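Local coordinates for malate dehydrogenase (Picrophilus torridus, PDB 4BGV), which probably catalyses the reversible, NAD-dependent oxidation of (S)-malate to oxaloacetate in the tricarboxylic acid cycle, at residues L97-N100 with I101-K105; T124-A127 with D128-Y132; K303-E306 with S307-N311. One frame throughout, in Å; residues are numbered along the deposited sequence.

Contact 1 (L97-N100 with I101-K105)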
# COMPACT_ATOMS: atom_id res chain seq x y z
N LEU A 97 27.20 3.42 -28.31
CA LEU A 97 27.94 3.07 -27.11
C LEU A 97 28.92 4.19 -26.77
O LEU A 97 29.02 4.61 -25.63
CB LEU A 97 28.72 1.76 -27.31
CG LEU A 97 29.41 1.21 -26.06
CD1 LEU A 97 28.41 0.48 -25.18
CD2 LEU A 97 30.59 0.31 -26.39
N LEU A 98 29.64 4.67 -27.79
CA LEU A 98 30.60 5.75 -27.60
C LEU A 98 29.94 7.04 -27.12
O LEU A 98 30.44 7.69 -26.20
CB LEU A 98 31.40 5.99 -28.88
CG LEU A 98 32.44 4.88 -29.09
CD1 LEU A 98 33.15 5.03 -30.42
CD2 LEU A 98 33.44 4.89 -27.94
N LYS A 99 28.83 7.40 -27.76
CA LYS A 99 28.07 8.58 -27.35
C LYS A 99 27.67 8.48 -25.88
O LYS A 99 27.82 9.44 -25.12
CB LYS A 99 26.81 8.72 -28.20
CG LYS A 99 25.94 9.92 -27.82
CD LYS A 99 26.68 11.24 -28.07
CE LYS A 99 25.84 12.45 -27.67
NZ LYS A 99 26.52 13.74 -27.98
N ASN A 100 27.17 7.32 -25.48
CA ASN A 100 26.71 7.18 -24.11
C ASN A 100 27.86 7.13 -23.10
O ASN A 100 27.73 7.64 -22.00
CB ASN A 100 25.78 5.97 -23.96
CG ASN A 100 24.38 6.26 -24.46
OD1 ASN A 100 23.91 7.40 -24.38
ND2 ASN A 100 23.72 5.25 -24.99
N ILE A 101 28.99 6.52 -23.48
CA ILE A 101 30.15 6.48 -22.60
C ILE A 101 30.60 7.91 -22.26
O ILE A 101 30.95 8.22 -21.11
CB ILE A 101 31.31 5.64 -23.20
CG1 ILE A 101 30.98 4.15 -23.10
CG2 ILE A 101 32.61 5.91 -22.48
CD1 ILE A 101 31.89 3.25 -23.93
N GLY A 102 30.57 8.78 -23.27
CA GLY A 102 30.94 10.17 -23.07
C GLY A 102 29.98 10.86 -22.12
O GLY A 102 30.41 11.66 -21.29
N ILE A 103 28.69 10.56 -22.24
CA ILE A 103 27.69 11.11 -21.34
C ILE A 103 27.94 10.62 -19.90
O ILE A 103 27.88 11.40 -18.95
CB ILE A 103 26.26 10.76 -21.81
CG1 ILE A 103 25.97 11.45 -23.15
CG2 ILE A 103 25.22 11.19 -20.79
CD1 ILE A 103 24.72 10.94 -23.85
N MET A 104 28.26 9.34 -19.75
CA MET A 104 28.55 8.79 -18.42
C MET A 104 29.79 9.44 -17.83
O MET A 104 29.84 9.68 -16.62
CB MET A 104 28.74 7.27 -18.47
CG MET A 104 27.52 6.46 -18.91
SD MET A 104 26.07 6.67 -17.86
CE MET A 104 25.17 7.90 -18.80
N LYS A 105 30.78 9.72 -18.67
CA LYS A 105 32.01 10.36 -18.20
C LYS A 105 31.69 11.73 -17.58
O LYS A 105 32.11 12.02 -16.46
CB LYS A 105 33.07 10.46 -19.32
CG LYS A 105 34.41 11.02 -18.85
CD LYS A 105 35.54 10.78 -19.87
CE LYS A 105 36.89 11.30 -19.36
NZ LYS A 105 36.90 12.79 -19.16

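Contact 2 (T124-A127 with D128-Y132)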
# COMPACT_ATOMS: atom_id res chain seq x y z
N THR A 124 21.25 3.65 -18.02
CA THR A 124 21.65 3.80 -19.42
C THR A 124 22.22 2.49 -20.01
O THR A 124 23.15 1.91 -19.46
CB THR A 124 22.69 4.94 -19.54
OG1 THR A 124 22.20 6.11 -18.85
CG2 THR A 124 22.94 5.30 -21.01
N ASN A 125 21.65 2.03 -21.12
CA ASN A 125 22.01 0.73 -21.70
C ASN A 125 23.21 0.81 -22.67
O ASN A 125 23.34 1.78 -23.41
CB ASN A 125 20.78 0.11 -22.39
CG ASN A 125 21.08 -1.20 -23.11
OD1 ASN A 125 21.10 -2.27 -22.51
ND2 ASN A 125 21.30 -1.11 -24.42
N PRO A 126 24.10 -0.20 -22.65
CA PRO A 126 24.13 -1.35 -21.74
C PRO A 126 24.68 -0.93 -20.38
O PRO A 126 25.78 -0.38 -20.29
CB PRO A 126 25.09 -2.31 -22.42
CG PRO A 126 26.03 -1.42 -23.17
CD PRO A 126 25.21 -0.24 -23.62
N ALA A 127 23.93 -1.22 -19.33
CA ALA A 127 24.22 -0.67 -18.02
C ALA A 127 25.47 -1.27 -17.38
O ALA A 127 26.05 -0.65 -16.49
CB ALA A 127 22.99 -0.81 -17.09
N ASP A 128 25.90 -2.45 -17.81
CA ASP A 128 27.15 -2.95 -17.25
C ASP A 128 28.31 -2.06 -17.71
O ASP A 128 29.09 -1.58 -16.88
CB ASP A 128 27.40 -4.43 -17.56
CG ASP A 128 27.00 -4.82 -18.97
OD1 ASP A 128 26.89 -3.92 -19.84
OD2 ASP A 128 26.82 -6.05 -19.20
N ILE A 129 28.37 -1.77 -19.01
CA ILE A 129 29.42 -0.89 -19.52
C ILE A 129 29.26 0.54 -19.00
O ILE A 129 30.25 1.21 -18.70
CB ILE A 129 29.47 -0.85 -21.08
CG1 ILE A 129 29.32 -2.25 -21.66
CG2 ILE A 129 30.75 -0.15 -21.58
CD1 ILE A 129 30.34 -3.27 -21.10
N MET A 130 28.03 1.03 -18.94
CA MET A 130 27.79 2.39 -18.47
C MET A 130 28.11 2.54 -16.98
O MET A 130 28.58 3.59 -16.55
CB MET A 130 26.36 2.87 -18.78
CG MET A 130 26.07 2.97 -20.27
SD MET A 130 27.31 3.89 -21.20
CE MET A 130 27.50 2.85 -22.64
N ALA A 131 27.88 1.48 -16.19
CA ALA A 131 28.32 1.47 -14.80
C ALA A 131 29.84 1.51 -14.71
O ALA A 131 30.42 2.20 -13.87
CB ALA A 131 27.77 0.22 -14.06
N TYR A 132 30.50 0.76 -15.59
CA TYR A 132 31.96 0.79 -15.67
C TYR A 132 32.45 2.20 -15.98
O TYR A 132 33.37 2.70 -15.33
CB TYR A 132 32.44 -0.22 -16.71
CG TYR A 132 33.94 -0.38 -16.81
CD1 TYR A 132 34.71 -0.74 -15.70
CD2 TYR A 132 34.58 -0.17 -18.02
CE1 TYR A 132 36.08 -0.88 -15.80
CE2 TYR A 132 35.95 -0.31 -18.13
CZ TYR A 132 36.69 -0.67 -17.02
OH TYR A 132 38.05 -0.81 -17.16

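Contact 3 (K303-E306 with S307-N311)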
# COMPACT_ATOMS: atom_id res chain seq x y z
N LYS A 303 30.19 -16.42 -23.60
CA LYS A 303 29.85 -15.52 -24.70
C LYS A 303 29.50 -14.13 -24.18
O LYS A 303 29.90 -13.12 -24.76
CB LYS A 303 28.70 -16.11 -25.52
CG LYS A 303 29.14 -17.21 -26.48
CD LYS A 303 27.98 -18.04 -27.02
CE LYS A 303 26.76 -17.19 -27.36
NZ LYS A 303 25.76 -17.20 -26.25
N SER A 304 28.74 -14.08 -23.09
CA SER A 304 28.38 -12.81 -22.47
C SER A 304 29.63 -12.10 -21.96
O SER A 304 29.79 -10.89 -22.13
CB SER A 304 27.40 -13.02 -21.31
OG SER A 304 26.21 -13.65 -21.75
N VAL A 305 30.53 -12.88 -21.36
CA VAL A 305 31.79 -12.37 -20.84
C VAL A 305 32.62 -11.69 -21.94
O VAL A 305 33.11 -10.58 -21.74
CB VAL A 305 32.60 -13.48 -20.13
CG1 VAL A 305 34.08 -13.13 -20.08
CG2 VAL A 305 32.04 -13.72 -18.72
N GLU A 306 32.73 -12.35 -23.09
CA GLU A 306 33.49 -11.79 -24.21
C GLU A 306 32.90 -10.45 -24.68
O GLU A 306 33.64 -9.51 -24.98
CB GLU A 306 33.57 -12.81 -25.36
CG GLU A 306 33.26 -12.26 -26.74
CD GLU A 306 32.16 -13.06 -27.45
OE1 GLU A 306 32.50 -14.07 -28.11
OE2 GLU A 306 30.97 -12.68 -27.34
N SER A 307 31.58 -10.37 -24.72
CA SER A 307 30.89 -9.15 -25.12
C SER A 307 31.21 -7.99 -24.17
O SER A 307 31.52 -6.88 -24.60
CB SER A 307 29.38 -9.40 -25.17
OG SER A 307 28.67 -8.18 -25.28
N VAL A 308 31.13 -8.26 -22.87
CA VAL A 308 31.45 -7.27 -21.85
C VAL A 308 32.93 -6.86 -21.90
O VAL A 308 33.25 -5.67 -21.82
CB VAL A 308 31.06 -7.76 -20.44
CG1 VAL A 308 31.50 -6.77 -19.37
CG2 VAL A 308 29.55 -7.96 -20.38
N LYS A 309 33.82 -7.84 -22.05
CA LYS A 309 35.24 -7.55 -22.15
C LYS A 309 35.52 -6.62 -23.33
O LYS A 309 36.33 -5.69 -23.23
CB LYS A 309 36.05 -8.83 -22.34
CG LYS A 309 36.26 -9.68 -21.09
CD LYS A 309 37.23 -10.81 -21.45
CE LYS A 309 37.59 -11.70 -20.28
NZ LYS A 309 38.55 -12.75 -20.74
N LYS A 310 34.87 -6.89 -24.46
CA LYS A 310 35.08 -6.14 -25.69
C LYS A 310 34.59 -4.69 -25.53
O LYS A 310 35.30 -3.74 -25.89
CB LYS A 310 34.35 -6.82 -26.84
CG LYS A 310 34.62 -6.20 -28.21
CD LYS A 310 33.43 -5.39 -28.68
CE LYS A 310 32.20 -6.26 -28.87
NZ LYS A 310 31.01 -5.44 -29.21
N ASN A 311 33.38 -4.54 -25.02
CA ASN A 311 32.82 -3.21 -24.83
C ASN A 311 33.50 -2.42 -23.72
O ASN A 311 33.58 -1.18 -23.78
CB ASN A 311 31.31 -3.29 -24.57
CG ASN A 311 30.53 -3.64 -25.83
OD1 ASN A 311 30.97 -3.36 -26.94
ND2 ASN A 311 29.34 -4.22 -25.65

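Contact 1 (L97-N100 with I101-K105)
L97, L98, K99 and N100 each give their carbonyl oxygen to the amide four residues on, at I101, G102, I103 and M104, so 97-105 is regular alpha-helix. The tightest of these bonds are I101 N to L97 O and M104 N to N100 O, both 2.9 Å, with N-H...O angles of 155° and 159°. Side chains three and four residues apart meet along it. L97 and I101 cross at a slant: CD1 of I101 comes to 3.9 Å from CG of L97 and also touches its CD2. The first torsion of I101 holds CG1 anti to the carbonyl carbon (chi1 -75°), which turns that branch back toward the preceding turn and brings CG1 to 3.2 Å from L97 O. N100 and I103 lie side by side and point the same way, the methyl CD1 of I103 standing 3.7 Å from OD1 of N100. That oxygen is not left to the methyl, since it accepts a hydrogen bond from the amide of L85; N100 itself probably binds NAD, as in related enzymes. M104, bent at its second and third torsions, passes CG 3.3 Å from N100 O and packs on T124 and M130. The segment belongs to helix 93-114, the crossover helix of the beta-alpha-beta unit between strands 78-81 and 119-122 in the Rossmann-type domain. L97, I101 and M104 pack on M130 of helix 127-138, whereas L98 and I101 meet I314 and Y318 of helix 295-321.

Contact 2 (T124-A127 with D128-Y132)
P126 meets three side chains of the first helical turn: D128, I129 and M130. Its ring crosses I129 at a slant, CG of P126 lying 3.7 Å from CG1 of I129, while CD of P126 reaches the methyl CE of M130 at 4.0 Å. From the helix side, M130 curls back, bent at its second and third torsions, and sets CG 3.2 Å from T124 O; its chain runs at about a right angle to the T124 side chain. The carboxylate of D128 turns inward: with CG between the backbone N and the carbonyl carbon (chi1 40°), OD1 lies 3.5 Å from CB of P126 and accepts the I129 amide at 2.7 Å from I129 N. That bond is bent, 134° at the hydrogen, and meets OD1 on its anti side, somewhat out of the carboxylate plane. An alanine at D128 would remove this acceptor and is likely to leave the I129 amide without its side-chain partner in the first turn. P126 is at the N-cap position and preceded by a cis peptide bond; its O accepts M130 N at 3.0 Å in the carbonyl plane, whereas A131 N reaches A127 O from above that carbonyl's plane. One shell further out, T124 OG1 is hydrogen-bonded to A83 O; T124 and N125 probably bind NAD, and N125 also substrate. This loop leads from strand 119-122 into helix 127-138, with L97 and M104 of helix 93-114 against P126, M130 and T124, V308 and N311 of helix 295-321 beside D128 and I129, and F273 of strand 272-281 touching A131.

Contact 3 (K303-E306 with S307-N311)
K303 to E306 hand their carbonyl oxygens to the amides of S307 to K310, four consecutive i to i+4 bonds that make 303-311 an unbroken alpha-helical run. The shortest, K309 N to V305 O at 2.8 Å, is also nearly straight, with 165° at the hydrogen. The side chains of the same pair cross obliquely: CE of K309 rests 3.8 Å from CG1 of V305. K309 starts with CG anti to the carbonyl carbon (chi1 -77°) and is extended from there on, so its aliphatic stem sweeps past the valine while the ammonium leads away. V308 puts CG2 3.4 Å from S304 O. CB of S307 lies equally close to that oxygen, at 3.4 Å. OG of S307 is hydrogen-bonded to OD2 of D183, and in the conformer given here OG of S304 is bonded to the backbone oxygens of D183 and A300. K310, bent back on itself, donates a hydrogen bond from NZ to OD1 of N311, 3.1 Å, from above the amide's carbonyl plane. Within the C-terminal domain, this part of helix 295-321 presents V305 and V308 to I274 of strand 272-281 and K309 to L272. Its V308 and N311 also lie against helix 127-138, and N311 reaches R93 and L97 of helix 93-114.

How the contacts relate
All three contacts are local, but their settings differ. Contact 2 is buried near the centre of the folded chain, about 8 Å between centres, against about 16 Å for contact 1 and 18 Å for contact 3, both only partly buried. Contacts 1 and 3 lie within continuous helices; contact 2 is a loop-to-helix junction, with proline packing and a carboxylate-to-amide bond at the helix start. Contacts 1 and 2 share the NAD-binding domain and meet through methionines, M104 CG lying 3.4 Å from M130 SD. Contact 3 brings the C-terminal domain's more polar, lysine-rich helix against them: V308 meets contact 2, and N311 touches both.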